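Local structure of uncharacterized protein YhfS (Escherichia coli, 4J8L) at residues 276-290 and 332-344. The protein is of unknown function but carries pyridoxal 5'-phosphate covalently attached to a lysine and may have cysteine synthase activity. Numbering follows the deposited sequence.
Sequences AQSKVLIVEFHQPIA and QSEHCAIRINPNR. With NI (nickel (II) ion), chain B.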
loop_
_atom_site.group_PDB
_atom_site.type_symbol
_atom_site.label_atom_id
_atom_site.label_comp_id
_atom_site.label_asym_id
_atom_site.label_seq_id
_atom_site.Cartn_x
_atom_site.Cartn_y
_atom_site.Cartn_z
ATOM N N ALA A 276 -4.583 -5.490 -7.756
ATOM C CA ALA A 276 -6.018 -5.410 -7.516
ATOM C C ALA A 276 -6.384 -5.468 -6.028
ATOM O O ALA A 276 -7.026 -6.415 -5.592
ATOM C CB ALA A 276 -6.724 -6.538 -8.276
ATOM N N GLN A 277 -5.975 -4.479 -5.235
ATOM C CA GLN A 277 -5.122 -3.381 -5.677
ATOM C C GLN A 277 -3.670 -3.730 -5.364
ATOM O O GLN A 277 -2.754 -3.220 -6.003
ATOM C CB GLN A 277 -5.549 -2.069 -5.019
ATOM C CG GLN A 277 -6.990 -1.692 -5.368
ATOM C CD GLN A 277 -7.339 -0.265 -5.000
ATOM O OE1 GLN A 277 -6.887 0.255 -3.984
ATOM N NE2 GLN A 277 -8.157 0.378 -5.832
ATOM N N SER A 278 -3.464 -4.612 -4.389
ATOM C CA SER A 278 -2.140 -5.175 -4.168
ATOM C C SER A 278 -1.887 -6.189 -5.273
ATOM O O SER A 278 -2.825 -6.667 -5.902
ATOM C CB SER A 278 -2.041 -5.849 -2.794
ATOM O OG SER A 278 -0.689 -6.186 -2.492
ATOM N N LYS A 279 -0.622 -6.519 -5.511
ATOM C CA LYS A 279 -0.278 -7.436 -6.587
ATOM C C LYS A 279 -0.648 -8.863 -6.177
ATOM O O LYS A 279 -0.117 -9.405 -5.203
ATOM C CB LYS A 279 1.205 -7.295 -6.946
ATOM C CG LYS A 279 1.633 -7.942 -8.254
ATOM C CD LYS A 279 3.041 -7.485 -8.620
ATOM C CE LYS A 279 3.576 -8.228 -9.829
ATOM N NZ LYS A 279 4.976 -7.809 -10.172
ATOM N N VAL A 280 -1.595 -9.444 -6.913
ATOM C CA VAL A 280 -2.189 -10.740 -6.601
ATOM C C VAL A 280 -2.512 -11.474 -7.900
ATOM O O VAL A 280 -2.340 -10.929 -8.995
ATOM C CB VAL A 280 -3.525 -10.580 -5.828
ATOM C CG1 VAL A 280 -3.288 -9.930 -4.471
ATOM C CG2 VAL A 280 -4.524 -9.773 -6.649
ATOM N N LEU A 281 -2.981 -12.712 -7.781
ATOM C CA LEU A 281 -3.465 -13.450 -8.940
ATOM C C LEU A 281 -4.971 -13.317 -9.114
ATOM O O LEU A 281 -5.729 -13.346 -8.142
ATOM C CB LEU A 281 -3.128 -14.942 -8.834
ATOM C CG LEU A 281 -1.849 -15.334 -9.566
ATOM C CD1 LEU A 281 -0.657 -15.091 -8.662
ATOM C CD2 LEU A 281 -1.898 -16.766 -10.064
ATOM N N ILE A 282 -5.405 -13.167 -10.357
ATOM C CA ILE A 282 -6.823 -13.265 -10.671
ATOM C C ILE A 282 -7.043 -14.529 -11.475
ATOM O O ILE A 282 -6.488 -14.697 -12.560
ATOM C CB ILE A 282 -7.319 -12.060 -11.461
ATOM C CG1 ILE A 282 -7.239 -10.814 -10.585
ATOM C CG2 ILE A 282 -8.750 -12.286 -11.932
ATOM C CD1 ILE A 282 -7.148 -9.555 -11.361
ATOM N N VAL A 283 -7.851 -15.425 -10.926
ATOM C CA VAL A 283 -8.060 -16.734 -11.531
ATOM C C VAL A 283 -9.507 -16.889 -11.961
ATOM O O VAL A 283 -10.416 -16.744 -11.148
ATOM C CB VAL A 283 -7.707 -17.844 -10.548
ATOM C CG1 VAL A 283 -7.913 -19.200 -11.183
ATOM C CG2 VAL A 283 -6.247 -17.695 -10.086
ATOM N N GLU A 284 -9.708 -17.173 -13.246
ATOM C CA GLU A 284 -11.043 -17.320 -13.817
ATOM C C GLU A 284 -11.262 -18.768 -14.221
ATOM O O GLU A 284 -10.390 -19.387 -14.827
ATOM C CB GLU A 284 -11.203 -16.408 -15.038
ATOM C CG GLU A 284 -12.590 -16.443 -15.692
ATOM C CD GLU A 284 -12.577 -15.896 -17.106
ATOM O OE1 GLU A 284 -11.513 -15.952 -17.760
ATOM O OE2 GLU A 284 -13.637 -15.423 -17.573
ATOM N N PHE A 285 -12.434 -19.298 -13.883
ATOM C CA PHE A 285 -12.795 -20.671 -14.216
ATOM C C PHE A 285 -13.681 -20.729 -15.456
ATOM O O PHE A 285 -14.340 -19.752 -15.812
ATOM C CB PHE A 285 -13.501 -21.321 -13.025
ATOM C CG PHE A 285 -12.708 -21.232 -11.753
ATOM C CD1 PHE A 285 -11.599 -22.044 -11.556
ATOM C CD2 PHE A 285 -13.048 -20.315 -10.772
ATOM C CE1 PHE A 285 -10.834 -21.943 -10.383
ATOM C CE2 PHE A 285 -12.299 -20.213 -9.604
ATOM C CZ PHE A 285 -11.194 -21.029 -9.410
ATOM N N HIS A 286 -13.697 -21.885 -16.114
ATOM C CA HIS A 286 -14.547 -22.088 -17.290
ATOM C C HIS A 286 -16.020 -22.062 -16.913
ATOM O O HIS A 286 -16.866 -21.579 -17.670
ATOM C CB HIS A 286 -14.232 -23.427 -17.953
ATOM C CG HIS A 286 -12.948 -23.443 -18.720
ATOM N ND1 HIS A 286 -12.804 -22.822 -19.942
ATOM C CD2 HIS A 286 -11.756 -24.030 -18.453
ATOM C CE1 HIS A 286 -11.575 -23.013 -20.389
ATOM N NE2 HIS A 286 -10.919 -23.745 -19.505
ATOM N N GLN A 287 -16.321 -22.616 -15.745
ATOM C CA GLN A 287 -17.685 -22.696 -15.256
ATOM C C GLN A 287 -17.841 -21.745 -14.078
ATOM O O GLN A 287 -16.853 -21.416 -13.408
ATOM C CB GLN A 287 -18.006 -24.132 -14.826
ATOM C CG GLN A 287 -17.744 -25.167 -15.899
ATOM C CD GLN A 287 -18.736 -25.079 -17.032
ATOM O OE1 GLN A 287 -19.896 -24.718 -16.828
ATOM N NE2 GLN A 287 -18.285 -25.399 -18.240
ATOM N N PRO A 288 -19.080 -21.296 -13.824
ATOM C CA PRO A 288 -19.344 -20.331 -12.751
ATOM C C PRO A 288 -19.319 -20.978 -11.370
ATOM O O PRO A 288 -20.364 -21.112 -10.728
ATOM C CB PRO A 288 -20.754 -19.824 -13.079
ATOM C CG PRO A 288 -21.392 -20.960 -13.828
ATOM C CD PRO A 288 -20.277 -21.536 -14.654
ATOM N N ILE A 289 -18.124 -21.360 -10.928
ATOM C CA ILE A 289 -17.951 -22.110 -9.687
ATOM C C ILE A 289 -17.170 -21.323 -8.640
ATOM O O ILE A 289 -16.753 -21.882 -7.634
ATOM C CB ILE A 289 -17.199 -23.432 -9.944
ATOM C CG1 ILE A 289 -15.836 -23.150 -10.581
ATOM C CG2 ILE A 289 -18.030 -24.347 -10.823
ATOM C CD1 ILE A 289 -14.921 -24.374 -10.671
ATOM N N ALA A 290 -16.991 -20.024 -8.873
ATOM C CA ALA A 290 -16.111 -19.224 -8.022
ATOM C C ALA A 290 -16.536 -19.243 -6.561
ATOM O O ALA A 290 -15.703 -19.455 -5.679
ATOM C CB ALA A 290 -16.034 -17.792 -8.528
ATOM N N GLN A 332 -20.713 -9.783 -14.244
ATOM C CA GLN A 332 -20.790 -11.244 -14.322
ATOM C C GLN A 332 -19.541 -11.950 -13.814
ATOM O O GLN A 332 -19.588 -13.148 -13.519
ATOM C CB GLN A 332 -21.121 -11.716 -15.741
ATOM C CG GLN A 332 -22.563 -11.418 -16.204
ATOM C CD GLN A 332 -23.617 -11.748 -15.144
ATOM O OE1 GLN A 332 -23.707 -12.888 -14.642
ATOM N NE2 GLN A 332 -24.425 -10.745 -14.798
ATOM N N SER A 333 -18.432 -11.215 -13.689
ATOM C CA SER A 333 -17.144 -11.820 -13.340
ATOM C C SER A 333 -17.114 -12.502 -11.984
ATOM O O SER A 333 -16.404 -13.487 -11.804
ATOM C CB SER A 333 -16.023 -10.780 -13.405
ATOM O OG SER A 333 -15.818 -10.377 -14.744
ATOM N N GLU A 334 -17.878 -11.985 -11.031
ATOM C CA GLU A 334 -17.861 -12.539 -9.682
ATOM C C GLU A 334 -18.290 -14.014 -9.642
ATOM O O GLU A 334 -17.932 -14.741 -8.716
ATOM C CB GLU A 334 -18.739 -11.707 -8.743
ATOM C CG GLU A 334 -20.215 -11.746 -9.083
ATOM C CD GLU A 334 -21.003 -10.657 -8.391
ATOM O OE1 GLU A 334 -21.971 -10.983 -7.677
ATOM O OE2 GLU A 334 -20.663 -9.472 -8.580
ATOM N N HIS A 335 -19.025 -14.463 -10.652
ATOM C CA HIS A 335 -19.485 -15.844 -10.659
ATOM C C HIS A 335 -18.399 -16.803 -11.133
ATOM O O HIS A 335 -18.464 -18.007 -10.860
ATOM C CB HIS A 335 -20.744 -15.963 -11.519
ATOM C CG HIS A 335 -21.851 -15.074 -11.053
ATOM N ND1 HIS A 335 -22.528 -15.292 -9.871
ATOM C CD2 HIS A 335 -22.365 -13.936 -11.577
ATOM C CE1 HIS A 335 -23.435 -14.343 -9.706
ATOM N NE2 HIS A 335 -23.354 -13.508 -10.725
ATOM N N CYS A 336 -17.397 -16.256 -11.819
ATOM C CA CYS A 336 -16.389 -17.055 -12.509
ATOM C C CYS A 336 -14.946 -16.883 -12.014
ATOM O O CYS A 336 -14.099 -17.734 -12.276
ATOM C CB CYS A 336 -16.409 -16.716 -13.994
ATOM S SG CYS A 336 -18.053 -16.872 -14.756
ATOM N N ALA A 337 -14.652 -15.780 -11.336
ATOM C CA ALA A 337 -13.252 -15.476 -11.015
ATOM C C ALA A 337 -13.040 -15.083 -9.562
ATOM O O ALA A 337 -13.957 -14.590 -8.899
ATOM C CB ALA A 337 -12.731 -14.386 -11.940
ATOM N N ILE A 338 -11.817 -15.300 -9.081
ATOM C CA ILE A 338 -11.466 -15.013 -7.699
ATOM C C ILE A 338 -10.106 -14.323 -7.640
ATOM O O ILE A 338 -9.348 -14.357 -8.611
ATOM C CB ILE A 338 -11.400 -16.305 -6.863
ATOM C CG1 ILE A 338 -10.301 -17.232 -7.389
ATOM C CG2 ILE A 338 -12.767 -17.008 -6.888
ATOM C CD1 ILE A 338 -9.977 -18.399 -6.453
ATOM N N ARG A 339 -9.813 -13.695 -6.503
ATOM C CA ARG A 339 -8.470 -13.184 -6.228
ATOM C C ARG A 339 -7.732 -14.133 -5.293
ATOM O O ARG A 339 -8.319 -14.665 -4.354
ATOM C CB ARG A 339 -8.524 -11.802 -5.570
ATOM C CG ARG A 339 -8.802 -10.657 -6.539
ATOM C CD ARG A 339 -8.800 -9.307 -5.819
ATOM N NE ARG A 339 -9.946 -9.162 -4.921
ATOM C CZ ARG A 339 -10.205 -8.077 -4.197
ATOM N NH1 ARG A 339 -9.397 -7.020 -4.255
ATOM N NH2 ARG A 339 -11.271 -8.045 -3.409
ATOM N N ILE A 340 -6.443 -14.333 -5.552
ATOM C CA ILE A 340 -5.597 -15.101 -4.639
ATOM C C ILE A 340 -4.354 -14.309 -4.264
ATOM O O ILE A 340 -3.587 -13.908 -5.141
ATOM C CB ILE A 340 -5.139 -16.436 -5.250
ATOM C CG1 ILE A 340 -6.338 -17.322 -5.575
ATOM C CG2 ILE A 340 -4.242 -17.200 -4.254
ATOM C CD1 ILE A 340 -5.944 -18.631 -6.223
ATOM N N ASN A 341 -4.179 -14.071 -2.965
ATOM C CA ASN A 341 -2.946 -13.475 -2.451
ATOM C C ASN A 341 -2.236 -14.576 -1.680
ATOM O O ASN A 341 -2.689 -14.975 -0.603
ATOM C CB ASN A 341 -3.267 -12.295 -1.542
ATOM C CG ASN A 341 -2.022 -11.519 -1.119
ATOM O OD1 ASN A 341 -0.936 -12.083 -1.001
ATOM N ND2 ASN A 341 -2.186 -10.219 -0.886
ATOM N N PRO A 342 -1.133 -15.090 -2.237
ATOM C CA PRO A 342 -0.457 -16.231 -1.602
ATOM C C PRO A 342 0.034 -15.965 -0.177
ATOM O O PRO A 342 0.289 -16.926 0.546
ATOM C CB PRO A 342 0.745 -16.473 -2.519
ATOM C CG PRO A 342 0.302 -15.946 -3.857
ATOM C CD PRO A 342 -0.495 -14.718 -3.513
ATOM N N ASN A 343 0.190 -14.702 0.215
ATOM C CA ASN A 343 0.749 -14.407 1.523
ATOM C C ASN A 343 2.054 -15.180 1.727
ATOM O O ASN A 343 2.931 -15.099 0.877
ATOM C CB ASN A 343 -0.273 -14.639 2.642
ATOM C CG ASN A 343 -1.386 -13.592 2.630
ATOM O OD1 ASN A 343 -1.132 -12.416 2.368
ATOM N ND2 ASN A 343 -2.615 -14.013 2.913
ATOM N N ARG A 344 2.161 -15.962 2.799
ATOM C CA ARG A 344 3.429 -16.634 3.111
ATOM C C ARG A 344 3.514 -18.058 2.550
ATOM O O ARG A 344 4.503 -18.766 2.806
ATOM C CB ARG A 344 3.670 -16.683 4.628
ATOM C CG ARG A 344 3.494 -15.351 5.355
ATOM C CD ARG A 344 4.707 -14.421 5.214
ATOM N NE ARG A 344 4.875 -13.864 3.865
ATOM C CZ ARG A 344 4.108 -12.919 3.330
ATOM N NH1 ARG A 344 4.365 -12.481 2.105
ATOM N NH2 ARG A 344 3.078 -12.421 4.001
HETATM NI NI NI B . -17.744 -18.703 -15.998
HETATM O O HOH W 1 -16.778 -17.819 -17.263
HETATM O O HOH W 2 -19.555 -18.423 -16.955
#
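The guanidinium of Arg-339 meets Ala-276 at its edge: NH1 donates to Ala-276 O at 2.8 Å, with the acceptor 1° out of the guanidinium plane. A bend at chi3 (-69°) turns the group back to this carbonyl, while NE bonds to Arg-321 O. At the edge of the Phe-285 ring, near its plane, Ile-338 CD1 lies 4.1 Å from CZ; Cys-336 O approaches the same ring obliquely. One face of the His-335 ring carries Glu-334 CG, 3.9 Å above its centre. Cys-336 O also accepts from Phe-285 N at 2.8 Å, nearly straight at 171°. The reciprocal bonds of Leu-281 with Ile-340 and Val-283 with Ile-338 define an antiparallel ladder at the centre of the four-stranded C-terminal sheet. On the face of Val-283 and Ile-340, Ile-338 CG2 lies 3.7 Å from Ala-290 CB, joining the start of helix 290-299 to the strand. Replacing Arg-339 with a leucine would probably leave the carbonyls of Ala-276 and Arg-321 without their N-H donors from this side chain. At the Phe-285 end, Cys-336 SG, probably as thiolate, binds nickel at 2.2 Å; two waters are also ligands. The chemistry is thus divided: apolar side chains on the Leu-281 and Ile-338 face, an arginine-to-carbonyl bond near one end and a metal-bound sulfur at the other.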